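Local structure of polyketide biosynthesis cytochrome P450 PksS (Bacillus subtilis, 4YZR) at residues Ser166-Gln169 / Ile170-Ala174; Ile197-Leu200 / Ile201-Arg205. The protein is a haem-dependent cytochrome P450 monooxygenase that acts on dihydrobacillaene in the biosynthesis of the antibiotic polyketide bacillaene. All coordinates share one frame; numbering follows the deposited sequence.

Interaction 1 of 2, residues Ser166-Gln169 / Ile170-Ala174; sequences SQFQ and IWTNA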
# COMPACT_ATOMS: atom_id res chain seq x y z
N SER A 166 -11.32 -17.07 -8.52
CA SER A 166 -11.74 -17.42 -7.20
C SER A 166 -10.65 -18.07 -6.42
O SER A 166 -10.40 -17.75 -5.22
CB SER A 166 -12.97 -18.35 -7.24
OG SER A 166 -14.08 -17.66 -7.68
N GLN A 167 -9.89 -19.00 -7.04
CA GLN A 167 -8.79 -19.60 -6.44
C GLN A 167 -7.64 -18.59 -6.14
O GLN A 167 -6.98 -18.66 -5.10
CB GLN A 167 -8.28 -20.78 -7.31
CG GLN A 167 -7.08 -21.47 -6.77
CD GLN A 167 -7.34 -22.18 -5.46
OE1 GLN A 167 -8.04 -23.24 -5.45
NE2 GLN A 167 -6.89 -21.69 -4.39
N PHE A 168 -7.39 -17.75 -7.14
CA PHE A 168 -6.34 -16.73 -6.95
C PHE A 168 -6.62 -15.82 -5.72
O PHE A 168 -5.69 -15.58 -5.00
CB PHE A 168 -6.22 -15.94 -8.24
CG PHE A 168 -4.97 -15.09 -8.35
CD1 PHE A 168 -3.77 -15.70 -8.51
CD2 PHE A 168 -5.05 -13.75 -8.28
CE1 PHE A 168 -2.59 -14.94 -8.65
CE2 PHE A 168 -3.88 -12.95 -8.42
CZ PHE A 168 -2.69 -13.55 -8.54
N GLN A 169 -7.87 -15.53 -5.52
CA GLN A 169 -8.31 -14.72 -4.37
C GLN A 169 -7.99 -15.47 -3.12
O GLN A 169 -7.45 -14.91 -2.11
CB GLN A 169 -9.76 -14.34 -4.50
CG GLN A 169 -10.16 -13.39 -3.31
CD GLN A 169 -11.41 -12.64 -3.68
OE1 GLN A 169 -12.44 -13.25 -3.98
NE2 GLN A 169 -11.31 -11.31 -3.76
N ILE A 170 -8.29 -16.75 -3.03
CA ILE A 170 -7.98 -17.52 -1.82
C ILE A 170 -6.53 -17.54 -1.55
O ILE A 170 -6.10 -17.27 -0.41
CB ILE A 170 -8.54 -18.98 -1.87
CG1 ILE A 170 -10.03 -18.96 -2.00
CG2 ILE A 170 -8.07 -19.82 -0.69
CD1 ILE A 170 -10.62 -20.38 -2.36
N TRP A 171 -5.66 -17.80 -2.53
CA TRP A 171 -4.27 -17.84 -2.29
C TRP A 171 -3.71 -16.46 -1.84
O TRP A 171 -2.91 -16.41 -0.93
CB TRP A 171 -3.50 -18.27 -3.51
CG TRP A 171 -3.64 -19.68 -3.91
CD1 TRP A 171 -3.67 -20.76 -3.10
CD2 TRP A 171 -3.59 -20.15 -5.26
NE1 TRP A 171 -3.74 -21.92 -3.90
CE2 TRP A 171 -3.67 -21.56 -5.22
CE3 TRP A 171 -3.52 -19.52 -6.49
CZ2 TRP A 171 -3.67 -22.34 -6.41
CZ3 TRP A 171 -3.52 -20.33 -7.67
CH2 TRP A 171 -3.58 -21.67 -7.60
N THR A 172 -4.14 -15.42 -2.57
CA THR A 172 -3.55 -14.07 -2.31
C THR A 172 -3.96 -13.57 -0.96
O THR A 172 -3.16 -12.93 -0.25
CB THR A 172 -3.83 -13.10 -3.42
OG1 THR A 172 -5.23 -12.97 -3.61
CG2 THR A 172 -3.10 -13.52 -4.71
N ASN A 173 -5.19 -13.87 -0.52
CA ASN A 173 -5.59 -13.57 0.85
C ASN A 173 -4.80 -14.33 1.90
O ASN A 173 -4.33 -13.79 2.95
CB ASN A 173 -7.05 -13.82 1.06
CG ASN A 173 -7.93 -12.81 0.48
OD1 ASN A 173 -7.50 -11.75 0.03
ND2 ASN A 173 -9.20 -13.15 0.39
N ALA A 174 -4.60 -15.63 1.71
CA ALA A 174 -3.90 -16.43 2.69
C ALA A 174 -2.46 -16.13 2.74
O ALA A 174 -1.79 -16.20 3.82
CB ALA A 174 -4.13 -17.91 2.36
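The carbonyl oxygen of Phe168 takes the backbone N-H of Thr172, N to O 2.9 Å, with an N-H...O angle of 161°. The hydroxyl OG1 of Thr172 stands 3.0 Å from the same oxygen, though its proton could also serve another acceptor. Chi1 of 59° puts OG1 between its own backbone N and carbonyl carbon and sends CG2 over a face of the Phe168 ring, 3.9 Å from the centroid, a CH-pi contact. Gln167 works on the other aromatic. With CG anti to the backbone N and a bend at chi2, CG sits 3.5 Å from the centroid of the six-membered ring of Trp171. From there the amide runs over the same face, its plane inclined 31° to the indole, until NE2 is 3.2 Å from Trp171 NE1; both are donors, so no bond joins them. Helix 183-206 supplies Glu192, which takes a weak hydrogen bond from NE1, and Phe193, on which Phe168 packs. Gln169 and Asn173 lie side by side, CG to ND2 3.8 Å. These i to i+4 pairs belong to a helix that buries Phe168 and Thr172, the latter against helix 228-259, and by chain order probably corresponds to the P450 F helix.

Interaction 2 of 2, residues Ile197-Leu200 / Ile201-Arg205; sequences IAKL and IHDRR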
# COMPACT_ATOMS: atom_id res chain seq x y z
N ILE A 197 2.07 -19.34 -10.60
CA ILE A 197 2.70 -18.38 -11.49
C ILE A 197 3.82 -18.98 -12.31
O ILE A 197 4.01 -18.56 -13.41
CB ILE A 197 3.11 -17.10 -10.73
CG1 ILE A 197 4.11 -17.31 -9.74
CG2 ILE A 197 1.87 -16.29 -10.20
CD1 ILE A 197 4.84 -16.01 -9.26
N ALA A 198 4.44 -20.02 -11.78
CA ALA A 198 5.50 -20.70 -12.58
C ALA A 198 4.91 -21.30 -13.84
O ALA A 198 5.51 -21.25 -14.89
CB ALA A 198 6.19 -21.77 -11.77
N LYS A 199 3.71 -21.88 -13.77
CA LYS A 199 3.04 -22.37 -14.98
C LYS A 199 2.73 -21.27 -15.97
O LYS A 199 2.97 -21.33 -17.16
CB LYS A 199 1.78 -23.13 -14.65
CG LYS A 199 1.01 -23.59 -15.91
CD LYS A 199 -0.31 -24.25 -15.56
CE LYS A 199 -1.27 -24.33 -16.76
NZ LYS A 199 -0.64 -24.72 -18.06
N LEU A 200 2.23 -20.10 -15.47
CA LEU A 200 1.95 -19.00 -16.38
C LEU A 200 3.25 -18.52 -17.01
O LEU A 200 3.27 -18.17 -18.17
CB LEU A 200 1.30 -17.81 -15.61
CG LEU A 200 -0.04 -18.15 -15.01
CD1 LEU A 200 -0.70 -16.87 -14.44
CD2 LEU A 200 -1.01 -18.84 -15.93
N ILE A 201 4.33 -18.43 -16.24
CA ILE A 201 5.61 -17.94 -16.74
C ILE A 201 6.10 -18.91 -17.86
O ILE A 201 6.47 -18.48 -18.94
CB ILE A 201 6.63 -17.91 -15.64
CG1 ILE A 201 6.40 -16.71 -14.71
CG2 ILE A 201 8.07 -17.82 -16.18
CD1 ILE A 201 7.02 -16.79 -13.42
N HIS A 202 6.00 -20.18 -17.57
CA HIS A 202 6.44 -21.18 -18.62
C HIS A 202 5.68 -21.01 -19.88
O HIS A 202 6.25 -20.93 -20.98
CB HIS A 202 6.27 -22.54 -18.05
CG HIS A 202 6.58 -23.63 -19.03
ND1 HIS A 202 5.61 -24.29 -19.75
CD2 HIS A 202 7.76 -24.18 -19.40
CE1 HIS A 202 6.17 -25.20 -20.52
NE2 HIS A 202 7.48 -25.14 -20.34
N ASP A 203 4.35 -20.88 -19.78
CA ASP A 203 3.52 -20.81 -20.91
C ASP A 203 3.76 -19.59 -21.68
O ASP A 203 3.79 -19.62 -22.91
CB ASP A 203 2.05 -20.94 -20.51
CG ASP A 203 1.70 -22.29 -19.94
OD1 ASP A 203 2.52 -23.27 -19.92
OD2 ASP A 203 0.55 -22.35 -19.48
N ARG A 204 3.98 -18.43 -20.99
CA ARG A 204 4.12 -17.17 -21.68
C ARG A 204 5.52 -16.86 -22.23
O ARG A 204 5.64 -16.01 -23.06
CB ARG A 204 3.59 -16.00 -20.78
CG ARG A 204 2.12 -16.25 -20.56
CD ARG A 204 1.46 -15.41 -19.44
NE ARG A 204 0.08 -15.85 -19.23
CZ ARG A 204 -0.82 -15.21 -18.50
NH1 ARG A 204 -0.45 -14.12 -17.77
NH2 ARG A 204 -1.97 -15.76 -18.27
N ARG A 205 6.50 -17.54 -21.72
CA ARG A 205 7.83 -17.45 -22.30
C ARG A 205 7.74 -18.01 -23.73
O ARG A 205 8.34 -17.44 -24.65
CB ARG A 205 8.83 -18.21 -21.47
CG ARG A 205 10.29 -17.84 -21.84
CD ARG A 205 11.30 -18.52 -20.95
NE ARG A 205 11.47 -17.96 -19.59
CZ ARG A 205 11.14 -18.56 -18.45
NH1 ARG A 205 10.44 -19.69 -18.47
NH2 ARG A 205 11.43 -18.00 -17.27
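An i to i+4 salt bridge joins Lys199 to Asp203 on the outer side of the last turns of helix 183-206 of the P450 fold. The bridge runs from Lys199 NZ to Asp203 OD2, 3.0 Å, and OD2 accepts it through its syn lone pair, on the side of OD1. The lysine chain is extended through chi3 and turns only at chi4 (41°), which brings NZ back over the following turn to the acid. Asp203 OD1 is engaged as well: His202 ND1 lies 3.3 Å from it in a nearly straight bond (167°), approaching on the anti side with OD1 close to the plane of the imidazole. The two carboxylate oxygens therefore have separate partners, which should restrict rotation of the group about its CB-CG bond.

The backbone beneath is regular, as Asp203 N to Lys199 O (3.0 Å) and Arg204 N to Leu200 O (2.9 Å) attest. On another flank Leu200 and Arg204 lie side by side and point the same way. The leucine methyls CD1 and CD2 sit over one face of the guanidinium, CD2 coming within 4.0 Å of Arg204 NH2. The polar end of this arginine is committed outside the helix: NH1 forms a salt bridge with Asp211 and a hydrogen bond to the carbonyl of Met158, while NH2 reaches that of Gly159. Ile201 faces helix 228-259, touching Tyr232.

Chemically, the positive lysine would be expected to stabilise the ionised form of Asp203. Arg204 combines an apolar contact over its guanidinium face with hydrogen bonding through its NH groups, so one side chain meets the leucine on its own helix and the carbonyls at the end of helix 148-158, with Asp211 just ahead of helix 212-218.

In the fold
From the N terminus, interaction 1 comes first, within helix 165-175, and interaction 2 follows toward the end of helix 183-206. Each is formed by adjoining segments with no residue between them, so neither closes a loop beyond a helical turn; they run in series and neither nest nor cross. The centres of interaction 1 and interaction 2 are about 18 Å apart, and the nearest atoms of interaction 1 and interaction 2 about 5 Å, without touching. The connection runs through helix 183-206 itself: the ring of Tyr196, which directly precedes residues 197-205, meets that of Trp171. Both helices also rest on helix 228-259, at Val239 and Leu243 for interaction 1 and at Glu228 and Tyr232 for interaction 2.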